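Local coordinates for conserved lipoprotein, putative (Clostridium novyi, PDB 4L1N), which is a putative lipoprotein of unknown function whose strand-rich fold is probably related to the beta-propellers, at residues Pro63-Lys68 with Ala88-Val93; Glu82-Asn87 with Thr119-Asp124. All blocks are in the same frame, centred on the assembly; numbering follows the deposited sequence.

Interaction 1 of 2, residues Pro63-Lys68 with Ala88-Val93; sequences PTFATK and ALEEGV
Phe65 lays the far end of its ring across the aliphatic stem of Glu90, the two side chains crossing at about a right angle. The methylene carbon does the touching: Glu90 CG lies 3.5 Å from Phe65 CZ, while Glu90 CB is 4.0 Å from Phe65 CE2. The approach to the ring is oblique, and the carboxylate plane is inclined by 66° to that of the ring, so the acid group is not stacked on it. With CG anti to the backbone N (chi1 -164°), the phenylalanine carries its ring out from its own loop to the other one. In Glu90, chi1 (-64°) brings CG to the ring, and the bend at chi2 turns the carboxylate away from it.

A second touch lies further along the two loops, where Thr67 turns its methyl to Ala88. Thr67 CG2 is 3.7 Å from Ala88 N and 3.9 Å from Ala88 CB, a van der Waals contact. The two branches of the threonine thus divide the work, since its hydroxyl OG1 is hydrogen-bonded to the backbone N of Ile81 in strand 77-82 while the methyl packs across the loops. Backbone bonds of Phe65 to Gly83 and Gly85 tie 63-68 to the loop that follows strand 77-82, a few residues before Ala88.

The example illustrates how apolar parts of side chains can join irregular segments without a polar link: two connecting loops, one leading into strand 70-71 and the other joining strands 77-82 and 95-100, meet at one end of an antiparallel meander, consistent with membership of the beta-propeller clan.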
ATOM      1  N   PRO A  63       9.947  -2.952  13.521  1.00 83.55           N
ATOM      2  CA  PRO A  63       8.633  -2.314  13.763  1.00 81.34           C
ATOM      3  C   PRO A  63       8.052  -2.663  15.143  1.00 87.63           C
ATOM      4  O   PRO A  63       8.372  -3.730  15.680  1.00 90.07           O
ATOM      5  CB  PRO A  63       7.765  -2.870  12.638  1.00 80.01           C
ATOM      6  CG  PRO A  63       8.436  -4.125  12.208  1.00 84.98           C
ATOM      7  CD  PRO A  63       9.890  -3.863  12.360  1.00 82.87           C
ATOM      8  N   THR A  64       7.236  -1.750  15.737  1.00 82.96           N
ATOM      9  CA  THR A  64       6.676  -1.923  17.093  1.00 84.50           C
ATOM     10  C   THR A  64       5.136  -1.856  17.115  1.00 86.32           C
ATOM     11  O   THR A  64       4.519  -2.166  18.141  1.00 88.22           O
ATOM     12  CB  THR A  64       7.272  -0.869  18.073  1.00 90.85           C
ATOM     13  OG1 THR A  64       6.803   0.440  17.749  1.00 92.09           O
ATOM     14  CG2 THR A  64       8.793  -0.869  18.101  1.00 86.18           C
ATOM     15  N   PHE A  65       4.523  -1.448  15.989  1.00 78.61           N
ATOM     16  CA  PHE A  65       3.075  -1.275  15.838  1.00 75.77           C
ATOM     17  C   PHE A  65       2.713  -1.409  14.350  1.00 76.91           C
ATOM     18  O   PHE A  65       2.147  -0.485  13.748  1.00 74.74           O
ATOM     19  CB  PHE A  65       2.680   0.104  16.412  1.00 77.13           C
ATOM     20  CG  PHE A  65       1.217   0.333  16.684  1.00 77.26           C
ATOM     21  CD1 PHE A  65       0.494  -0.548  17.482  1.00 80.59           C
ATOM     22  CD2 PHE A  65       0.572   1.461  16.189  1.00 77.58           C
ATOM     23  CE1 PHE A  65      -0.860  -0.329  17.741  1.00 81.10           C
ATOM     24  CE2 PHE A  65      -0.784   1.682  16.451  1.00 79.75           C
ATOM     25  CZ  PHE A  65      -1.487   0.788  17.232  1.00 78.74           C
ATOM     26  N   ALA A  66       3.066  -2.577  13.762  1.00 73.04           N
ATOM     27  CA  ALA A  66       2.921  -2.874  12.335  1.00 70.07           C
ATOM     28  C   ALA A  66       2.004  -4.058  11.981  1.00 74.31           C
ATOM     29  O   ALA A  66       1.652  -4.863  12.845  1.00 75.89           O
ATOM     30  CB  ALA A  66       4.289  -3.154  11.757  1.00 70.92           C
ATOM     31  N   THR A  67       1.661  -4.177  10.669  1.00 68.77           N
ATOM     32  CA  THR A  67       0.914  -5.307  10.110  1.00 68.02           C
ATOM     33  C   THR A  67       1.893  -6.498  10.025  1.00 75.30           C
ATOM     34  O   THR A  67       3.099  -6.298  10.168  1.00 76.26           O
ATOM     35  CB  THR A  67       0.251  -4.956   8.755  1.00 70.87           C
ATOM     36  OG1 THR A  67       1.232  -4.775   7.730  1.00 73.16           O
ATOM     37  CG2 THR A  67      -0.671  -3.748   8.835  1.00 65.46           C
ATOM     38  N   LYS A  68       1.395  -7.729   9.827  1.00 73.71           N
ATOM     39  CA  LYS A  68       2.262  -8.914   9.750  1.00 75.96           C
ATOM     40  C   LYS A  68       3.161  -8.859   8.500  1.00 79.28           C
ATOM     41  O   LYS A  68       2.770  -8.284   7.482  1.00 77.42           O
ATOM     42  CB  LYS A  68       1.433 -10.215   9.778  1.00 79.54           C
ATOM     43  CG  LYS A  68       0.907 -10.584  11.169  1.00 99.56           C
ATOM     44  CD  LYS A  68       0.088 -11.878  11.155  1.00113.61           C
ATOM     45  CE  LYS A  68      -0.426 -12.279  12.521  1.00127.69           C
ATOM     46  NZ  LYS A  68      -1.621 -11.492  12.923  1.00134.18           N
ATOM     47  N   ALA A  88      -3.704  -2.130  10.193  1.00 70.26           N
ATOM     48  CA  ALA A  88      -3.554  -0.773   9.658  1.00 68.49           C
ATOM     49  C   ALA A  88      -4.851   0.052   9.812  1.00 73.71           C
ATOM     50  O   ALA A  88      -5.172   0.856   8.935  1.00 73.34           O
ATOM     51  CB  ALA A  88      -3.095  -0.812   8.208  1.00 66.79           C
ATOM     52  N   LEU A  89      -5.582  -0.129  10.938  1.00 71.48           N
ATOM     53  CA  LEU A  89      -6.857   0.568  11.171  1.00 70.96           C
ATOM     54  C   LEU A  89      -6.690   1.818  12.031  1.00 76.44           C
ATOM     55  O   LEU A  89      -7.599   2.653  12.077  1.00 76.97           O
ATOM     56  CB  LEU A  89      -7.896  -0.368  11.809  1.00 71.87           C
ATOM     57  CG  LEU A  89      -8.389  -1.532  10.954  1.00 75.19           C
ATOM     58  CD1 LEU A  89      -9.065  -2.564  11.802  1.00 76.96           C
ATOM     59  CD2 LEU A  89      -9.330  -1.062   9.868  1.00 77.14           C
ATOM     60  N   GLU A  90      -5.532   1.955  12.696  1.00 72.88           N
ATOM     61  CA  GLU A  90      -5.226   3.098  13.545  1.00 73.48           C
ATOM     62  C   GLU A  90      -4.870   4.308  12.715  1.00 74.25           C
ATOM     63  O   GLU A  90      -4.215   4.174  11.682  1.00 71.17           O
ATOM     64  CB  GLU A  90      -4.083   2.767  14.508  1.00 77.05           C
ATOM     65  CG  GLU A  90      -4.424   1.668  15.495  1.00 88.34           C
ATOM     66  CD  GLU A  90      -5.598   1.987  16.397  1.00107.27           C
ATOM     67  OE1 GLU A  90      -5.527   3.007  17.120  1.00 99.61           O
ATOM     68  OE2 GLU A  90      -6.608   1.245  16.341  1.00 95.66           O
ATOM     69  N   GLU A  91      -5.291   5.500  13.180  1.00 71.47           N
ATOM     70  CA  GLU A  91      -5.039   6.784  12.526  1.00 69.83           C
ATOM     71  C   GLU A  91      -3.556   7.096  12.472  1.00 72.35           C
ATOM     72  O   GLU A  91      -2.788   6.627  13.316  1.00 73.15           O
ATOM     73  CB  GLU A  91      -5.772   7.915  13.257  1.00 73.18           C
ATOM     74  CG  GLU A  91      -7.198   8.129  12.779  1.00 79.12           C
ATOM     75  CD  GLU A  91      -7.859   9.443  13.161  1.00 98.00           C
ATOM     76  OE1 GLU A  91      -7.199  10.307  13.784  1.00 92.21           O
ATOM     77  OE2 GLU A  91      -9.045   9.615  12.804  1.00 95.19           O
ATOM     78  N   GLY A  92      -3.167   7.872  11.468  1.00 66.85           N
ATOM     79  CA  GLY A  92      -1.785   8.294  11.288  1.00 66.72           C
ATOM     80  C   GLY A  92      -1.203   7.911   9.947  1.00 67.15           C
ATOM     81  O   GLY A  92      -1.852   7.202   9.172  1.00 65.65           O
ATOM     82  N   VAL A  93       0.023   8.410   9.664  1.00 61.07           N
ATOM     83  CA  VAL A  93       0.774   8.135   8.444  1.00 57.46           C
ATOM     84  C   VAL A  93       1.666   6.929   8.717  1.00 62.72           C
ATOM     85  O   VAL A  93       2.604   7.021   9.512  1.00 65.80           O
ATOM     86  CB  VAL A  93       1.578   9.367   7.933  1.00 60.26           C
ATOM     87  CG1 VAL A  93       2.513   8.994   6.788  1.00 58.34           C
ATOM     88  CG2 VAL A  93       0.657  10.505   7.511  1.00 59.72           C
TER

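Interaction 2 of 2, residues Glu82-Asn87 with Thr119-Asp124; sequences EGKGEN and TPKYID
Lys84 NZ is gripped by hydrogen bonds to the backbone carbonyl of Glu90 and to a water 2.9 Å away, and it also lies close to Lys121, the two side chains crossing at about a right angle. The same water accepts a bond from Lys121 NZ, at 2.8 Å, and so bridges two ammonium groups that stand 3.3 Å apart. Both are donors of like charge, joined through the shared water. Lys121 NZ has a further, weak bond to Ala88 O, and the two carbonyl acceptors may partly offset the like charges.

At the carbon next to the ammonium nitrogen, Lys84 and Thr119 meet tip to tip. Lys84 CE sits 3.4 Å from Thr119 OG1 and 3.5 Å from Thr119 CG2, touching both branches of the fork. The hydroxyl, anti to its own backbone N (chi1 -175°), donates to Pro120 O at 3.1 Å from above the carbonyl plane, and Thr119 OG1 is also hydrogen-bonded to Gly94 N.

The contact is buried: the loop after strand 77-82 is set against strand 118-125, which pairs with strand 130-137 and whose Thr119 and Pro120 pack on that neighbour, while Pro120 also touches strand 95-100.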
ATOM      1  N   GLU A  82       4.267  -0.138   9.202  1.00 59.59           N
ATOM      2  CA  GLU A  82       4.536   0.256  10.579  1.00 61.63           C
ATOM      3  C   GLU A  82       3.813   1.563  10.922  1.00 67.25           C
ATOM      4  O   GLU A  82       3.796   2.481  10.106  1.00 66.38           O
ATOM      5  CB  GLU A  82       6.063   0.380  10.805  1.00 64.62           C
ATOM      6  CG  GLU A  82       6.539   1.121  12.060  1.00 74.50           C
ATOM      7  CD  GLU A  82       6.262   0.542  13.440  1.00 91.57           C
ATOM      8  OE1 GLU A  82       5.531  -0.470  13.532  1.00 83.70           O
ATOM      9  OE2 GLU A  82       6.766   1.112  14.438  1.00 81.15           O
ATOM     10  N   GLY A  83       3.220   1.618  12.118  1.00 65.65           N
ATOM     11  CA  GLY A  83       2.579   2.817  12.654  1.00 65.65           C
ATOM     12  C   GLY A  83       1.073   2.859  12.755  1.00 68.60           C
ATOM     13  O   GLY A  83       0.526   3.843  13.267  1.00 68.34           O
ATOM     14  N   LYS A  84       0.383   1.810  12.270  1.00 64.52           N
ATOM     15  CA  LYS A  84      -1.077   1.809  12.271  1.00 63.02           C
ATOM     16  C   LYS A  84      -1.715   0.538  12.900  1.00 71.04           C
ATOM     17  O   LYS A  84      -2.922   0.320  12.761  1.00 70.96           O
ATOM     18  CB  LYS A  84      -1.575   1.992  10.841  1.00 60.49           C
ATOM     19  CG  LYS A  84      -1.354   3.362  10.231  1.00 54.15           C
ATOM     20  CD  LYS A  84      -1.875   3.312   8.807  1.00 60.05           C
ATOM     21  CE  LYS A  84      -2.850   4.409   8.457  1.00 64.00           C
ATOM     22  NZ  LYS A  84      -4.196   4.229   9.033  1.00 67.53           N
ATOM     23  N   GLY A  85      -0.937  -0.247  13.631  1.00 70.96           N
ATOM     24  CA  GLY A  85      -1.465  -1.451  14.261  1.00 72.69           C
ATOM     25  C   GLY A  85      -1.479  -2.655  13.345  1.00 78.02           C
ATOM     26  O   GLY A  85      -1.138  -2.545  12.168  1.00 76.01           O
ATOM     27  N   GLU A  86      -1.881  -3.812  13.889  1.00 78.63           N
ATOM     28  CA  GLU A  86      -1.926  -5.139  13.251  1.00 79.14           C
ATOM     29  C   GLU A  86      -2.743  -5.206  11.939  1.00 80.39           C
ATOM     30  O   GLU A  86      -2.440  -6.053  11.080  1.00 79.57           O
ATOM     31  CB  GLU A  86      -2.508  -6.159  14.246  1.00 83.38           C
ATOM     32  CG  GLU A  86      -1.984  -7.576  14.081  1.00 99.15           C
ATOM     33  CD  GLU A  86      -2.726  -8.606  14.908  1.00133.86           C
ATOM     34  OE1 GLU A  86      -3.923  -8.847  14.625  1.00136.00           O
ATOM     35  OE2 GLU A  86      -2.108  -9.181  15.834  1.00133.47           O
ATOM     36  N   ASN A  87      -3.769  -4.344  11.785  1.00 74.84           N
ATOM     37  CA  ASN A  87      -4.610  -4.383  10.588  1.00 72.15           C
ATOM     38  C   ASN A  87      -4.657  -3.021   9.865  1.00 73.24           C
ATOM     39  O   ASN A  87      -5.506  -2.807   8.996  1.00 70.31           O
ATOM     40  CB  ASN A  87      -6.020  -4.870  10.964  1.00 74.99           C
ATOM     41  CG  ASN A  87      -6.050  -6.315  11.415  1.00101.88           C
ATOM     42  OD1 ASN A  87      -5.980  -7.249  10.598  1.00 92.57           O
ATOM     43  ND2 ASN A  87      -6.106  -6.533  12.730  1.00 96.90           N
ATOM     44  N   THR A 119      -1.565   8.024   3.543  1.00 51.63           N
ATOM     45  CA  THR A 119      -0.827   6.902   4.112  1.00 50.85           C
ATOM     46  C   THR A 119      -0.894   5.604   3.293  1.00 53.30           C
ATOM     47  O   THR A 119      -1.940   5.335   2.700  1.00 52.32           O
ATOM     48  CB  THR A 119      -1.450   6.610   5.502  1.00 54.07           C
ATOM     49  OG1 THR A 119      -0.698   5.608   6.155  1.00 55.10           O
ATOM     50  CG2 THR A 119      -2.920   6.154   5.429  1.00 48.37           C
ATOM     51  N   PRO A 120       0.140   4.715   3.318  1.00 49.03           N
ATOM     52  CA  PRO A 120      -0.077   3.371   2.761  1.00 47.09           C
ATOM     53  C   PRO A 120      -1.128   2.698   3.656  1.00 50.95           C
ATOM     54  O   PRO A 120      -1.008   2.791   4.882  1.00 52.95           O
ATOM     55  CB  PRO A 120       1.299   2.700   2.870  1.00 49.26           C
ATOM     56  CG  PRO A 120       2.033   3.451   3.845  1.00 55.38           C
ATOM     57  CD  PRO A 120       1.464   4.821   3.962  1.00 51.40           C
ATOM     58  N   LYS A 121      -2.183   2.104   3.081  1.00 44.34           N
ATOM     59  CA  LYS A 121      -3.251   1.474   3.868  1.00 43.96           C
ATOM     60  C   LYS A 121      -3.239  -0.059   3.725  1.00 51.14           C
ATOM     61  O   LYS A 121      -3.553  -0.752   4.698  1.00 53.49           O
ATOM     62  CB  LYS A 121      -4.622   2.049   3.460  1.00 44.01           C
ATOM     63  CG  LYS A 121      -5.823   1.537   4.239  1.00 56.95           C
ATOM     64  CD  LYS A 121      -5.786   1.827   5.735  1.00 60.79           C
ATOM     65  CE  LYS A 121      -7.081   2.396   6.225  1.00 65.16           C
ATOM     66  NZ  LYS A 121      -6.844   3.342   7.341  1.00 85.74           N
ATOM     67  N   TYR A 122      -2.930  -0.580   2.516  1.00 46.87           N
ATOM     68  CA  TYR A 122      -2.856  -2.017   2.205  1.00 46.33           C
ATOM     69  C   TYR A 122      -1.708  -2.254   1.243  1.00 52.11           C
ATOM     70  O   TYR A 122      -1.539  -1.496   0.286  1.00 51.42           O
ATOM     71  CB  TYR A 122      -4.178  -2.583   1.626  1.00 45.15           C
ATOM     72  CG  TYR A 122      -4.118  -4.064   1.279  1.00 45.36           C
ATOM     73  CD1 TYR A 122      -3.704  -4.492   0.019  1.00 46.58           C
ATOM     74  CD2 TYR A 122      -4.466  -5.034   2.213  1.00 46.35           C
ATOM     75  CE1 TYR A 122      -3.599  -5.849  -0.287  1.00 48.63           C
ATOM     76  CE2 TYR A 122      -4.354  -6.394   1.921  1.00 45.36           C
ATOM     77  CZ  TYR A 122      -3.923  -6.799   0.670  1.00 54.65           C
ATOM     78  OH  TYR A 122      -3.808  -8.143   0.372  1.00 58.60           O
ATOM     79  N   ILE A 123      -0.907  -3.298   1.518  1.00 49.62           N
ATOM     80  CA  ILE A 123       0.212  -3.668   0.675  1.00 49.79           C
ATOM     81  C   ILE A 123       0.218  -5.182   0.463  1.00 55.62           C
ATOM     82  O   ILE A 123      -0.144  -5.952   1.357  1.00 55.73           O
ATOM     83  CB  ILE A 123       1.604  -3.153   1.193  1.00 54.35           C
ATOM     84  CG1 ILE A 123       2.104  -3.900   2.457  1.00 55.60           C
ATOM     85  CG2 ILE A 123       1.661  -1.619   1.352  1.00 54.85           C
ATOM     86  CD1 ILE A 123       3.534  -3.955   2.611  1.00 54.45           C
ATOM     87  N   ASP A 124       0.628  -5.592  -0.739  1.00 53.77           N
ATOM     88  CA  ASP A 124       0.853  -6.975  -1.148  1.00 55.37           C
ATOM     89  C   ASP A 124       1.816  -6.979  -2.313  1.00 60.50           C
ATOM     90  O   ASP A 124       2.058  -5.925  -2.901  1.00 61.31           O
ATOM     91  CB  ASP A 124      -0.425  -7.729  -1.472  1.00 56.81           C
ATOM     92  CG  ASP A 124      -0.370  -9.197  -1.092  1.00 66.91           C
ATOM     93  OD1 ASP A 124       0.766  -9.741  -0.952  1.00 63.00           O
ATOM     94  OD2 ASP A 124      -1.465  -9.812  -0.940  1.00 76.56           O
TER
HETATM   95  O   HOH W   1      -6.255   5.954   8.002  1.00 56.96           O

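Overall arrangement
Interactions 1 and 2 form one continuous patch, their centres about 5 Å apart, and their segments alternate along the chain. The joint between them is polar where interaction 1 itself is apolar. The hydrogen bond from Lys84 NZ to Glu90 O, 2.7 Å long, joins the loop 88-93 to the buried lysine, and Gly92 O packs against Lys84 CE. On the other side of the patch, Phe65 N is 2.8 Å from Glu82 OE1, another hydrogen bond, which fastens 63-68 to the start of 82-87. Segment 82-87 thus mediates between the more exposed loops and strand 118-125. With the function unknown, the patch cannot be tied to a particular site.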